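Sortase (Streptomyces avermitilis, PDB 5GO5) is a class E sortase, a cysteine transpeptidase that probably cleaves the sorting signals of surface proteins and joins the proteins to the bacterial cell wall. Local coordinates at residues G81-T86 and A96-R101; G136-V141 and I180-L185; G90-F95 and E160-T165; M54-L59 and D106-F111; P112-G117 and Y131-G136. All blocks are in the same frame, centred on the assembly; numbering follows the deposited sequence.

Contact 1 (G81-T86 and A96-R101). With GLY (glycine), chain B.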
# COMPACT_ATOMS: atom_id res chain seq x y z
N GLY A 81 -5.60 4.20 -4.46
CA GLY A 81 -5.50 5.62 -4.14
C GLY A 81 -4.62 5.89 -2.92
O GLY A 81 -4.82 5.26 -1.87
N HIS A 82 -3.70 6.82 -3.07
CA HIS A 82 -2.85 7.28 -1.99
C HIS A 82 -3.56 8.37 -1.18
O HIS A 82 -3.98 9.36 -1.74
CB HIS A 82 -1.55 7.83 -2.53
CG HIS A 82 -0.67 8.44 -1.50
ND1 HIS A 82 -0.31 9.78 -1.56
CD2 HIS A 82 -0.02 7.91 -0.44
CE1 HIS A 82 0.49 10.05 -0.54
NE2 HIS A 82 0.71 8.93 0.13
N TYR A 83 -3.66 8.15 0.14
CA TYR A 83 -4.15 9.21 1.02
C TYR A 83 -3.25 10.45 0.91
O TYR A 83 -2.06 10.40 1.20
CB TYR A 83 -4.28 8.73 2.46
CG TYR A 83 -5.39 7.76 2.69
CD1 TYR A 83 -5.20 6.37 2.55
CD2 TYR A 83 -6.64 8.22 3.09
CE1 TYR A 83 -6.23 5.48 2.78
CE2 TYR A 83 -7.68 7.36 3.29
CZ TYR A 83 -7.47 5.99 3.16
OH TYR A 83 -8.50 5.15 3.42
N ALA A 84 -3.84 11.57 0.48
CA ALA A 84 -3.03 12.69 0.02
C ALA A 84 -2.34 13.44 1.16
O ALA A 84 -1.38 14.16 0.95
CB ALA A 84 -3.86 13.62 -0.88
N ASN A 85 -2.83 13.23 2.36
CA ASN A 85 -2.24 13.81 3.59
C ASN A 85 -1.14 12.96 4.21
O ASN A 85 -0.61 13.30 5.27
CB ASN A 85 -3.33 14.00 4.65
CG ASN A 85 -3.98 12.72 5.06
OD1 ASN A 85 -4.39 11.91 4.20
ND2 ASN A 85 -4.09 12.48 6.35
N THR A 86 -0.80 11.83 3.59
CA THR A 86 0.22 10.92 4.12
C THR A 86 1.52 10.98 3.32
O THR A 86 1.58 11.57 2.24
CB THR A 86 -0.32 9.48 4.25
OG1 THR A 86 -0.44 8.87 2.95
CG2 THR A 86 -1.66 9.46 4.99
N ALA A 96 0.17 5.63 2.79
CA ALA A 96 -1.06 4.88 2.96
C ALA A 96 -1.85 4.84 1.67
O ALA A 96 -2.03 5.85 0.99
CB ALA A 96 -1.90 5.51 4.04
N VAL A 97 -2.35 3.64 1.36
CA VAL A 97 -3.01 3.35 0.07
C VAL A 97 -4.29 2.56 0.30
O VAL A 97 -4.29 1.59 1.10
CB VAL A 97 -2.09 2.57 -0.87
CG1 VAL A 97 -2.80 2.17 -2.16
CG2 VAL A 97 -0.84 3.35 -1.15
N ALA A 98 -5.36 3.00 -0.36
CA ALA A 98 -6.66 2.36 -0.32
C ALA A 98 -6.96 1.61 -1.61
O ALA A 98 -6.61 2.08 -2.68
CB ALA A 98 -7.71 3.40 -0.11
N GLY A 99 -7.70 0.52 -1.49
CA GLY A 99 -8.21 -0.17 -2.70
C GLY A 99 -9.47 -0.95 -2.40
O GLY A 99 -9.73 -1.36 -1.26
N HIS A 100 -10.24 -1.16 -3.46
CA HIS A 100 -11.49 -1.91 -3.33
C HIS A 100 -11.21 -3.41 -3.32
O HIS A 100 -10.36 -3.91 -4.09
CB HIS A 100 -12.40 -1.60 -4.50
CG HIS A 100 -13.05 -0.27 -4.41
ND1 HIS A 100 -13.84 0.10 -3.34
CD2 HIS A 100 -13.06 0.78 -5.27
CE1 HIS A 100 -14.29 1.33 -3.54
NE2 HIS A 100 -13.83 1.76 -4.70
N ARG A 101 -11.96 -4.11 -2.48
CA ARG A 101 -11.90 -5.56 -2.36
C ARG A 101 -12.91 -6.26 -3.29
O ARG A 101 -12.61 -7.29 -3.87
CB ARG A 101 -12.11 -5.94 -0.91
CG ARG A 101 -12.09 -7.42 -0.68
CD ARG A 101 -12.03 -7.77 0.76
NE ARG A 101 -12.19 -9.22 0.87
CZ ARG A 101 -12.29 -9.88 2.01
NH1 ARG A 101 -12.24 -9.24 3.16
NH2 ARG A 101 -12.47 -11.21 1.97
N GLY B . -15.77 -2.82 -2.65
CA GLY B . -15.41 -3.31 -1.29
C GLY B . -14.41 -2.35 -0.76
O GLY B . -13.32 -2.71 -0.24
OXT GLY B . -14.69 -1.16 -0.91
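Tyr83 has CG beside its backbone N, opposite the carbonyl carbon (chi1 -70°), which lays CD1 against the methyl of Ala96 at 3.7 Å and CE1 near that of Ala98. Thr86 holds OG1 between backbone N and carbonyl carbon (chi1 73°), where the hydroxyl gives its proton to Tyr83 O at 2.8 Å and accepts Ala96 N at 3.3 Å. Tyr83 O also takes Thr86 N, closing a type I turn. The turn follows strand 80-82, in the connection of the beta hairpin it forms with strand 93-98 of the sortase barrel: Gly81 and Ala98 form an antiparallel hydrogen-bonded pair, with Ala98 N to Gly81 O at 2.8 Å, and Tyr83 N adds a bond to Ala96 O. Replacing Thr86 by a valine would probably leave Ala96 N without this acceptor and the turn with one tie fewer. His82 brings CD2 to 3.2 Å from Ala96 O, while its ND1 pairs with Glu69 and its NE2 with Ala87 O. Past the strand, beside the bound glycine, His100, the predicted proton donor/acceptor, gives ND1 to the ligand's OXT at 2.9 Å, and Arg101 N donates to the ligand's O at 3.0 Å.

Contact 2 (G136-V141 and I180-L185)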
# COMPACT_ATOMS: atom_id res chain seq x y z
N GLY A 136 -0.95 -7.50 10.47
CA GLY A 136 -2.21 -7.68 9.79
C GLY A 136 -2.20 -8.97 8.97
O GLY A 136 -1.19 -9.71 8.99
N PRO A 137 -3.28 -9.24 8.22
CA PRO A 137 -4.42 -8.35 8.09
C PRO A 137 -5.23 -8.19 9.36
O PRO A 137 -5.51 -9.18 10.07
CB PRO A 137 -5.27 -9.02 7.02
CG PRO A 137 -4.34 -9.83 6.26
CD PRO A 137 -3.34 -10.32 7.25
N TYR A 138 -5.59 -6.94 9.64
CA TYR A 138 -6.24 -6.53 10.86
C TYR A 138 -7.62 -6.03 10.51
O TYR A 138 -7.77 -5.15 9.66
CB TYR A 138 -5.40 -5.47 11.58
CG TYR A 138 -6.12 -4.80 12.74
CD1 TYR A 138 -6.34 -5.47 13.94
CD2 TYR A 138 -6.62 -3.51 12.62
CE1 TYR A 138 -7.03 -4.86 14.99
CE2 TYR A 138 -7.29 -2.89 13.68
CZ TYR A 138 -7.51 -3.59 14.84
OH TYR A 138 -8.19 -2.93 15.87
N LYS A 139 -8.64 -6.57 11.19
CA LYS A 139 -10.00 -6.24 10.90
C LYS A 139 -10.40 -5.02 11.72
O LYS A 139 -10.23 -4.98 12.95
CB LYS A 139 -10.89 -7.44 11.22
CG LYS A 139 -12.32 -7.34 10.74
CD LYS A 139 -13.10 -8.64 11.05
CE LYS A 139 -12.86 -9.72 10.01
N THR A 140 -10.89 -4.00 11.05
CA THR A 140 -11.40 -2.87 11.77
C THR A 140 -12.59 -2.20 11.13
O THR A 140 -13.16 -2.72 10.20
CB THR A 140 -10.29 -1.87 12.08
OG1 THR A 140 -10.78 -0.94 13.07
CG2 THR A 140 -9.78 -1.17 10.79
N VAL A 141 -13.01 -1.09 11.73
CA VAL A 141 -14.19 -0.40 11.25
C VAL A 141 -13.82 0.78 10.35
O VAL A 141 -12.74 1.37 10.48
CB VAL A 141 -15.14 0.03 12.40
CG1 VAL A 141 -15.75 -1.21 13.05
CG2 VAL A 141 -14.44 0.91 13.43
N ILE A 180 -6.67 -4.17 7.16
CA ILE A 180 -5.49 -3.29 7.11
C ILE A 180 -4.26 -4.16 7.21
O ILE A 180 -4.20 -5.12 8.01
CB ILE A 180 -5.41 -2.29 8.31
CG1 ILE A 180 -6.77 -1.67 8.70
CG2 ILE A 180 -4.32 -1.23 8.09
CD1 ILE A 180 -7.31 -0.71 7.68
N VAL A 181 -3.22 -3.81 6.45
CA VAL A 181 -1.86 -4.29 6.77
C VAL A 181 -0.89 -3.10 6.88
O VAL A 181 -1.08 -2.07 6.22
CB VAL A 181 -1.27 -5.29 5.75
CG1 VAL A 181 -2.06 -6.59 5.77
CG2 VAL A 181 -1.23 -4.71 4.36
N TRP A 182 0.12 -3.27 7.72
CA TRP A 182 1.19 -2.33 7.87
C TRP A 182 2.51 -2.97 7.54
O TRP A 182 2.79 -4.09 7.95
CB TRP A 182 1.26 -1.77 9.30
CG TRP A 182 0.08 -0.98 9.73
CD1 TRP A 182 -0.14 0.33 9.51
CD2 TRP A 182 -1.05 -1.47 10.47
NE1 TRP A 182 -1.36 0.72 10.08
CE2 TRP A 182 -1.91 -0.37 10.71
CE3 TRP A 182 -1.41 -2.73 11.00
CZ2 TRP A 182 -3.11 -0.49 11.40
CZ3 TRP A 182 -2.63 -2.86 11.68
CH2 TRP A 182 -3.44 -1.74 11.89
N ALA A 183 3.37 -2.20 6.88
CA ALA A 183 4.65 -2.65 6.40
C ALA A 183 5.73 -1.60 6.64
O ALA A 183 5.44 -0.40 6.73
CB ALA A 183 4.54 -2.96 4.92
N HIS A 184 6.99 -2.01 6.60
CA HIS A 184 8.11 -1.08 6.66
C HIS A 184 9.03 -1.24 5.42
O HIS A 184 9.06 -2.30 4.79
CB HIS A 184 8.95 -1.26 7.92
CG HIS A 184 9.81 -2.47 7.88
ND1 HIS A 184 9.36 -3.73 8.23
CD2 HIS A 184 11.08 -2.64 7.44
CE1 HIS A 184 10.32 -4.62 8.02
NE2 HIS A 184 11.37 -3.98 7.55
N LEU A 185 9.72 -0.17 5.09
CA LEU A 185 10.60 -0.16 3.92
C LEU A 185 11.83 -1.01 4.22
O LEU A 185 12.58 -0.71 5.16
CB LEU A 185 10.98 1.25 3.53
CG LEU A 185 11.81 1.37 2.25
CD1 LEU A 185 11.04 0.85 1.03
CD2 LEU A 185 12.33 2.79 2.08
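Gly136 CA lies 3.7 Å from Ile180 O, and the backbone is so close here that a beta carbon on Gly136 would run into that same oxygen. A cis peptide then leads into Pro137, whose CA approaches Ile180 O at 3.2 Å in a CA-H...O contact. Its ring lies alongside Val181, CG to CG1 at 4.0 Å, both side chains pointing the same way. Tyr138 makes the hydrogen-bonded pair with Ile180: Tyr138 N to Ile180 O is 2.8 Å, with the donor in the carbonyl plane, and Ile180 N returns a more bent bond to Tyr138 O. This is the antiparallel pairing of strands 127-140 and 178-190 of the sortase barrel, and the two segments splay, their directions 141° apart. With CG anti to the backbone N (chi1 170°), the Tyr138 ring swings to Trp182, where CD2 meets CH2 at 3.7 Å; the ring planes are inclined at 38°. The hydroxyl of Tyr138 goes on to Lys154, and Trp182 NE1 to Val147 O. Ile180 CG2 covers one face of the indole near its rim. Farther along, Thr140 sets CG2 3.7 Å from Ile180 CG1, the two side chains slanting across each other, while its OG1 bonds Asp144.

Contact 3 (G90-F95 and E160-T165). With SO4 (sulfate ion), chain D.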
# COMPACT_ATOMS: atom_id res chain seq x y z
N GLY A 90 8.32 5.93 -0.10
CA GLY A 90 9.63 5.75 0.47
C GLY A 90 10.01 6.69 1.59
O GLY A 90 11.07 6.55 2.19
N GLN A 91 9.13 7.63 1.93
CA GLN A 91 9.49 8.70 2.86
C GLN A 91 9.17 8.32 4.31
O GLN A 91 8.40 7.38 4.59
CB GLN A 91 8.75 9.99 2.50
CG GLN A 91 9.04 10.49 1.10
CD GLN A 91 10.53 10.60 0.81
OE1 GLN A 91 11.24 11.32 1.51
NE2 GLN A 91 11.00 9.87 -0.20
N LYS A 92 9.79 9.04 5.24
CA LYS A 92 9.49 8.88 6.63
C LYS A 92 8.04 9.25 6.87
O LYS A 92 7.56 10.28 6.34
CB LYS A 92 10.41 9.72 7.50
CG LYS A 92 11.85 9.23 7.48
CD LYS A 92 12.73 10.11 8.35
CE LYS A 92 14.19 9.76 8.11
NZ LYS A 92 15.04 10.83 8.70
N GLY A 93 7.36 8.43 7.64
CA GLY A 93 5.93 8.57 7.88
C GLY A 93 5.26 7.28 7.49
O GLY A 93 5.82 6.18 7.73
N ASN A 94 4.06 7.41 6.94
CA ASN A 94 3.23 6.25 6.62
C ASN A 94 2.59 6.50 5.25
O ASN A 94 1.65 7.28 5.14
CB ASN A 94 2.19 6.05 7.70
CG ASN A 94 1.37 4.82 7.50
OD1 ASN A 94 1.58 4.05 6.54
ND2 ASN A 94 0.39 4.61 8.39
N PHE A 95 3.10 5.82 4.23
CA PHE A 95 2.58 5.89 2.86
C PHE A 95 1.34 5.00 2.79
O PHE A 95 1.44 3.80 2.75
CB PHE A 95 3.67 5.43 1.89
CG PHE A 95 3.24 5.29 0.45
CD1 PHE A 95 3.18 6.38 -0.40
CD2 PHE A 95 2.94 4.05 -0.08
CE1 PHE A 95 2.79 6.23 -1.73
CE2 PHE A 95 2.56 3.91 -1.39
CZ PHE A 95 2.50 5.00 -2.22
N GLU A 160 9.08 6.35 14.79
CA GLU A 160 9.05 6.81 13.40
C GLU A 160 9.78 5.81 12.54
O GLU A 160 10.81 5.26 12.94
CB GLU A 160 9.72 8.17 13.27
CG GLU A 160 9.96 8.59 11.81
CD GLU A 160 10.42 10.03 11.61
OE1 GLU A 160 9.62 10.85 11.16
OE2 GLU A 160 11.60 10.32 11.84
N GLY A 161 9.26 5.55 11.33
CA GLY A 161 9.97 4.79 10.34
C GLY A 161 9.47 5.16 8.98
O GLY A 161 8.84 6.20 8.85
N ARG A 162 9.77 4.33 7.98
CA ARG A 162 9.28 4.51 6.62
C ARG A 162 8.26 3.40 6.40
O ARG A 162 8.61 2.26 6.01
CB ARG A 162 10.42 4.46 5.60
CG ARG A 162 11.49 5.53 5.83
CD ARG A 162 12.73 5.24 5.00
NE ARG A 162 13.77 6.25 5.31
CZ ARG A 162 13.85 7.44 4.76
NH1 ARG A 162 13.02 7.84 3.80
NH2 ARG A 162 14.84 8.26 5.10
N TYR A 163 7.01 3.73 6.71
CA TYR A 163 5.96 2.73 6.70
C TYR A 163 5.06 2.84 5.48
O TYR A 163 5.01 3.87 4.79
CB TYR A 163 5.12 2.78 7.99
CG TYR A 163 5.95 2.73 9.24
CD1 TYR A 163 6.93 1.73 9.42
CD2 TYR A 163 5.76 3.62 10.26
CE1 TYR A 163 7.71 1.68 10.56
CE2 TYR A 163 6.53 3.55 11.42
CZ TYR A 163 7.49 2.58 11.57
OH TYR A 163 8.31 2.51 12.70
N LEU A 164 4.33 1.76 5.26
CA LEU A 164 3.29 1.67 4.25
C LEU A 164 2.08 1.00 4.89
O LEU A 164 2.22 0.05 5.69
CB LEU A 164 3.79 0.88 3.02
CG LEU A 164 2.77 0.43 1.98
CD1 LEU A 164 3.45 0.34 0.60
CD2 LEU A 164 2.12 -0.87 2.34
N THR A 165 0.89 1.48 4.53
CA THR A 165 -0.35 0.90 4.97
C THR A 165 -1.20 0.63 3.75
O THR A 165 -1.28 1.47 2.86
CB THR A 165 -1.10 1.84 5.90
OG1 THR A 165 -0.22 2.21 6.96
CG2 THR A 165 -2.35 1.19 6.51
S SO4 D . 17.87 8.31 7.46
O1 SO4 D . 17.08 7.27 8.20
O2 SO4 D . 19.29 7.88 7.47
O3 SO4 D . 17.65 9.62 8.13
O4 SO4 D . 17.48 8.45 6.05
O HOH W 1 7.35 4.98 3.63
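Arg162, Lys92 and Phe95 carry much of the surface buried where strands 93-98 and 162-167 run parallel in the sortase barrel. Arg162 extends from CG to NE and turns its guanidinium toward residues 90-92. NH1 bonds Gly90 O at 2.8 Å, close to the guanidinium plane and in the carbonyl plane. Lys92 crosses above: its CG sits 3.8 Å over the centre of one guanidinium face. Lys92 NZ and Arg162 NH2 both hold a sulfate, probably from the crystallisation liquor, which gathers the two positive ends; NH2 reaches O4 at 2.8 Å and NZ reaches O3. The Lys92 stem also passes Glu160, CD to OE2 at 3.7 Å. Between the strands, Gly93 N to Gly161 O is almost straight (177°), and Gly93 O answers with Tyr163 N. Phe95 continues the parallel pairing through N to Tyr163 O and O to Thr165 N, and a water joins Tyr163 O to Gln91 O. With CG anti to N (chi1 173°), the Phe95 ring runs beside Leu164, whose CD1 meets the ring edge at CD2, 3.8 Å away. On the other face of the sheet Asn94 ND2 bonds Asp149 O, and Thr165 OG1 donates in plane to a lone pair of Asn94 OD1, a short bond of 2.6 Å.

Contact 4 (M54-L59 and D106-F111)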
# COMPACT_ATOMS: atom_id res chain seq x y z
N MET A 54 2.21 -0.63 -8.20
CA MET A 54 2.35 -1.58 -7.11
C MET A 54 2.29 -3.00 -7.62
O MET A 54 1.45 -3.34 -8.44
CB MET A 54 1.28 -1.34 -6.05
CG MET A 54 1.49 -2.12 -4.74
SD MET A 54 0.17 -1.90 -3.52
CE MET A 54 0.35 -0.18 -3.11
N TYR A 55 3.13 -3.84 -7.02
CA TYR A 55 3.14 -5.27 -7.21
C TYR A 55 3.15 -5.95 -5.84
O TYR A 55 3.85 -5.50 -4.94
CB TYR A 55 4.44 -5.68 -7.94
CG TYR A 55 4.64 -5.01 -9.29
CD1 TYR A 55 5.20 -3.73 -9.41
CD2 TYR A 55 4.23 -5.67 -10.50
CE1 TYR A 55 5.34 -3.11 -10.65
CE2 TYR A 55 4.39 -5.06 -11.71
CZ TYR A 55 4.92 -3.78 -11.81
OH TYR A 55 5.07 -3.17 -13.02
N ILE A 56 2.39 -7.03 -5.68
CA ILE A 56 2.36 -7.80 -4.44
C ILE A 56 2.40 -9.27 -4.85
O ILE A 56 1.38 -9.79 -5.25
CB ILE A 56 1.13 -7.50 -3.62
CG1 ILE A 56 1.05 -5.99 -3.28
CG2 ILE A 56 1.14 -8.30 -2.33
CD1 ILE A 56 -0.22 -5.59 -2.57
N PRO A 57 3.56 -9.89 -4.74
CA PRO A 57 3.69 -11.29 -5.19
C PRO A 57 2.62 -12.24 -4.61
O PRO A 57 2.10 -13.11 -5.33
CB PRO A 57 5.10 -11.62 -4.74
CG PRO A 57 5.87 -10.36 -4.95
CD PRO A 57 4.89 -9.27 -4.53
N ARG A 58 2.21 -12.05 -3.36
CA ARG A 58 1.17 -12.87 -2.75
C ARG A 58 -0.14 -12.86 -3.49
O ARG A 58 -0.86 -13.86 -3.50
CB ARG A 58 0.91 -12.48 -1.29
CG ARG A 58 -0.18 -13.24 -0.54
CD ARG A 58 0.18 -14.71 -0.32
NE ARG A 58 1.31 -14.82 0.57
CZ ARG A 58 1.95 -15.96 0.85
NH1 ARG A 58 1.56 -17.11 0.27
NH2 ARG A 58 3.00 -15.94 1.67
N LEU A 59 -0.47 -11.74 -4.11
CA LEU A 59 -1.69 -11.60 -4.84
C LEU A 59 -1.57 -12.08 -6.32
O LEU A 59 -2.57 -12.01 -7.04
CB LEU A 59 -2.15 -10.16 -4.81
CG LEU A 59 -2.33 -9.52 -3.41
CD1 LEU A 59 -2.89 -8.10 -3.55
CD2 LEU A 59 -3.22 -10.37 -2.52
N ASP A 106 -11.86 -5.26 -8.23
CA ASP A 106 -11.53 -6.01 -7.03
C ASP A 106 -10.01 -6.13 -6.85
O ASP A 106 -9.49 -7.24 -6.64
CB ASP A 106 -12.12 -7.44 -7.13
CG ASP A 106 -13.65 -7.46 -7.41
OD1 ASP A 106 -14.30 -6.41 -7.46
OD2 ASP A 106 -14.18 -8.57 -7.55
N PRO A 107 -9.27 -5.00 -6.93
CA PRO A 107 -7.80 -5.22 -6.78
C PRO A 107 -7.36 -5.89 -5.49
O PRO A 107 -6.36 -6.61 -5.47
CB PRO A 107 -7.23 -3.79 -6.85
CG PRO A 107 -8.37 -2.87 -6.47
CD PRO A 107 -9.59 -3.56 -7.05
N PHE A 108 -8.10 -5.68 -4.41
CA PHE A 108 -7.78 -6.27 -3.11
C PHE A 108 -8.64 -7.46 -2.74
O PHE A 108 -8.77 -7.83 -1.57
CB PHE A 108 -7.83 -5.19 -2.00
CG PHE A 108 -6.63 -4.25 -1.98
CD1 PHE A 108 -5.40 -4.56 -2.58
CD2 PHE A 108 -6.69 -3.10 -1.22
CE1 PHE A 108 -4.30 -3.70 -2.50
CE2 PHE A 108 -5.59 -2.25 -1.09
CZ PHE A 108 -4.40 -2.51 -1.77
N LYS A 109 -9.18 -8.11 -3.76
CA LYS A 109 -9.96 -9.36 -3.57
C LYS A 109 -9.33 -10.35 -2.61
O LYS A 109 -10.02 -10.88 -1.74
CB LYS A 109 -10.12 -10.04 -4.94
CG LYS A 109 -10.83 -11.39 -4.94
CD LYS A 109 -10.89 -11.95 -6.36
N ASP A 110 -8.05 -10.62 -2.78
CA ASP A 110 -7.33 -11.65 -2.02
C ASP A 110 -6.53 -11.08 -0.82
O ASP A 110 -5.63 -11.72 -0.32
CB ASP A 110 -6.40 -12.43 -2.94
CG ASP A 110 -7.16 -13.32 -3.94
OD1 ASP A 110 -8.18 -13.89 -3.56
OD2 ASP A 110 -6.75 -13.41 -5.10
N PHE A 111 -6.96 -9.92 -0.32
CA PHE A 111 -6.32 -9.27 0.83
C PHE A 111 -6.15 -10.19 2.03
O PHE A 111 -5.13 -10.19 2.68
CB PHE A 111 -7.14 -8.04 1.20
CG PHE A 111 -6.38 -6.98 1.95
CD1 PHE A 111 -6.21 -7.03 3.32
CD2 PHE A 111 -5.82 -5.91 1.25
CE1 PHE A 111 -5.57 -6.00 4.01
CE2 PHE A 111 -5.15 -4.89 1.94
CZ PHE A 111 -5.07 -4.91 3.31
O HOH W 2 -5.25 -11.41 -6.31
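Leu59 pushes its isobutyl end into the bend formed by Pro107 to Phe111. Its CG lies beside the backbone N (chi1 -56°), and from there the two methyls divide the work. CD2 rests on the backbone of Asp110, 3.5 Å from Asp110 O, and touches CB of the same residue at 3.8 Å. CD1 comes near the Phe108 ring, 4.4 Å from CD1 of Phe108, a loose apolar contact. Ile56 adds its CD1 to the same ring. No direct hydrogen bond joins the two segments; a water does, giving a proton to Leu59 O and another to Asp110 OD2, each at 2.8 Å. Two type I turns in succession, Asp106 to Lys109 and Phe108 to Phe111, fold the loop into this bend, and Phe111 CD2 covers one face of the Phe108 ring near its rim. Pro107 lies close to His100, the predicted active-site histidine, and Phe108 N bonds His100 O. Behind the contact, Ile56, Phe108 and Phe111 all pack on Leu166 of strand 162-167, Phe108 also on Leu80 of strand 80-82, and Ile56 on Val120 of strand 119-123.

Contact 5 (P112-G117 and Y131-G136)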
# COMPACT_ATOMS: atom_id res chain seq x y z
N PRO A 112 -7.16 -11.05 2.31
CA PRO A 112 -6.98 -11.93 3.46
C PRO A 112 -5.80 -12.91 3.38
O PRO A 112 -5.36 -13.41 4.43
CB PRO A 112 -8.32 -12.68 3.52
CG PRO A 112 -9.29 -11.77 2.92
CD PRO A 112 -8.54 -11.15 1.78
N LYS A 113 -5.26 -13.16 2.19
CA LYS A 113 -4.10 -14.00 1.99
C LYS A 113 -2.77 -13.37 2.35
O LYS A 113 -1.73 -14.07 2.43
CB LYS A 113 -4.02 -14.46 0.56
CG LYS A 113 -5.15 -15.37 0.12
CD LYS A 113 -5.03 -15.70 -1.36
CE LYS A 113 -3.68 -16.29 -1.75
N LEU A 114 -2.76 -12.04 2.55
CA LEU A 114 -1.53 -11.39 2.95
C LEU A 114 -1.04 -11.87 4.32
O LEU A 114 -1.85 -12.13 5.21
CB LEU A 114 -1.69 -9.86 2.95
CG LEU A 114 -2.03 -9.22 1.62
CD1 LEU A 114 -2.46 -7.77 1.80
CD2 LEU A 114 -0.85 -9.38 0.66
N ARG A 115 0.27 -12.01 4.46
CA ARG A 115 0.87 -12.55 5.66
C ARG A 115 2.05 -11.70 6.07
O ARG A 115 2.71 -11.03 5.25
CB ARG A 115 1.41 -13.95 5.42
CG ARG A 115 0.46 -14.96 4.82
CD ARG A 115 1.26 -16.17 4.41
NE ARG A 115 0.45 -17.20 3.76
CZ ARG A 115 0.89 -18.41 3.43
NH1 ARG A 115 2.16 -18.78 3.65
NH2 ARG A 115 0.05 -19.27 2.86
N HIS A 116 2.40 -11.78 7.36
CA HIS A 116 3.67 -11.20 7.79
C HIS A 116 4.82 -11.69 6.92
O HIS A 116 4.94 -12.90 6.62
CB HIS A 116 3.97 -11.56 9.26
CG HIS A 116 2.93 -11.08 10.23
ND1 HIS A 116 3.06 -11.26 11.59
CD2 HIS A 116 1.76 -10.41 10.05
CE1 HIS A 116 2.00 -10.77 12.21
NE2 HIS A 116 1.19 -10.26 11.30
N GLY A 117 5.68 -10.76 6.51
CA GLY A 117 6.84 -11.05 5.71
C GLY A 117 6.60 -10.94 4.23
O GLY A 117 7.56 -10.90 3.49
N TYR A 131 8.70 -2.90 0.43
CA TYR A 131 8.20 -2.90 1.77
C TYR A 131 7.90 -4.32 2.23
O TYR A 131 7.56 -5.18 1.41
CB TYR A 131 6.94 -2.05 1.87
CG TYR A 131 7.11 -0.57 1.72
CD1 TYR A 131 7.15 0.04 0.46
CD2 TYR A 131 7.23 0.28 2.85
CE1 TYR A 131 7.27 1.43 0.32
CE2 TYR A 131 7.34 1.66 2.70
CZ TYR A 131 7.37 2.23 1.45
OH TYR A 131 7.47 3.62 1.39
N VAL A 132 7.98 -4.56 3.53
CA VAL A 132 7.68 -5.88 4.09
C VAL A 132 6.60 -5.78 5.15
O VAL A 132 6.72 -4.98 6.06
CB VAL A 132 8.93 -6.51 4.67
CG1 VAL A 132 8.59 -7.84 5.39
CG2 VAL A 132 9.91 -6.77 3.55
N ILE A 133 5.56 -6.58 5.03
CA ILE A 133 4.43 -6.57 5.95
C ILE A 133 4.82 -7.04 7.35
O ILE A 133 5.43 -8.12 7.51
CB ILE A 133 3.25 -7.39 5.41
CG1 ILE A 133 2.68 -6.70 4.17
CG2 ILE A 133 2.18 -7.55 6.48
CD1 ILE A 133 1.57 -7.44 3.46
N ASP A 134 4.50 -6.23 8.35
CA ASP A 134 4.77 -6.62 9.75
C ASP A 134 3.54 -7.01 10.53
O ASP A 134 3.61 -7.83 11.47
CB ASP A 134 5.44 -5.50 10.48
CG ASP A 134 6.79 -5.18 9.93
OD1 ASP A 134 7.67 -6.06 9.92
OD2 ASP A 134 6.99 -4.05 9.45
N THR A 135 2.41 -6.37 10.23
CA THR A 135 1.18 -6.52 11.01
C THR A 135 -0.02 -6.61 10.11
O THR A 135 -0.11 -5.91 9.11
CB THR A 135 1.06 -5.34 11.98
OG1 THR A 135 2.27 -5.27 12.73
CG2 THR A 135 -0.12 -5.50 12.93
N GLY A 136 -0.95 -7.50 10.47
CA GLY A 136 -2.21 -7.68 9.79
C GLY A 136 -2.20 -8.97 8.97
O GLY A 136 -1.19 -9.71 8.99
O HOH W 3 -0.90 -9.33 12.82
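Ile133 provides the apolar part, turning its side chain toward the loop 112-117. With CG1 beside the backbone N (chi1 -67°), its CD1 reaches Leu114 CB at 4.1 Å, the two side chains crossing at about a right angle, while its CB and CG2 lie against Arg115 O, each at 3.7 Å. Val132 adds a methyl, CG1, to Gly117 CA. Cut back to an alanine, Ile133 would keep its CB near Arg115 O but would probably lose the CG2 contact there and open a gap beside Leu114. The direct hydrogen bond between the segments is Gly117 N to Ile133 O, 2.8 Å and nearly straight (169°); His116 CA also leans on that oxygen. Gly117 comes just ahead of strand 119-123, which pairs antiparallel with strand 127-140 in the sortase barrel, and Ile133 pairs onward with Asp118. The second strand turns a corner at Thr135, where Asp134 and Thr135 both face Trp182 in a classic beta bulge. At the corner two carbonyl oxygens meet the His116 ring: Asp134 O sits 3.3 Å above the centre of one face, and Gly136 O lies at the ring edge, 3.2 Å from CD2. A water also joins the segments, lying in the ring plane 2.7 Å from His116 NE2 and accepting from Gly136 N. The Asp134 carboxylate turns instead to Tyr157 and His184.

All five contacts lie within one sortase domain and reach the mixed sheet of its beta barrel. Contacts 1 and 3 share strand 93-98, their centres 13 Å apart, and Val97 N probably bonds Thr165 O between them. Contacts 2 and 5 share strand 127-140 and Gly136, with centres only 7 Å apart. Along the chain, contact 3 alternates with contacts 1 and 2, contact 1 is nested inside the loop closed by contact 4, and contact 5, nested inside that of contact 3, closes before contact 2 opens. Contacts 3 and 4, their centres about 20 Å apart, lie on opposite sides of the chain's centre. Contact 1 carries residues 99-101 of the glycine pocket, with contact 4 beside it; contacts 2, 3 and 5 lie away from it.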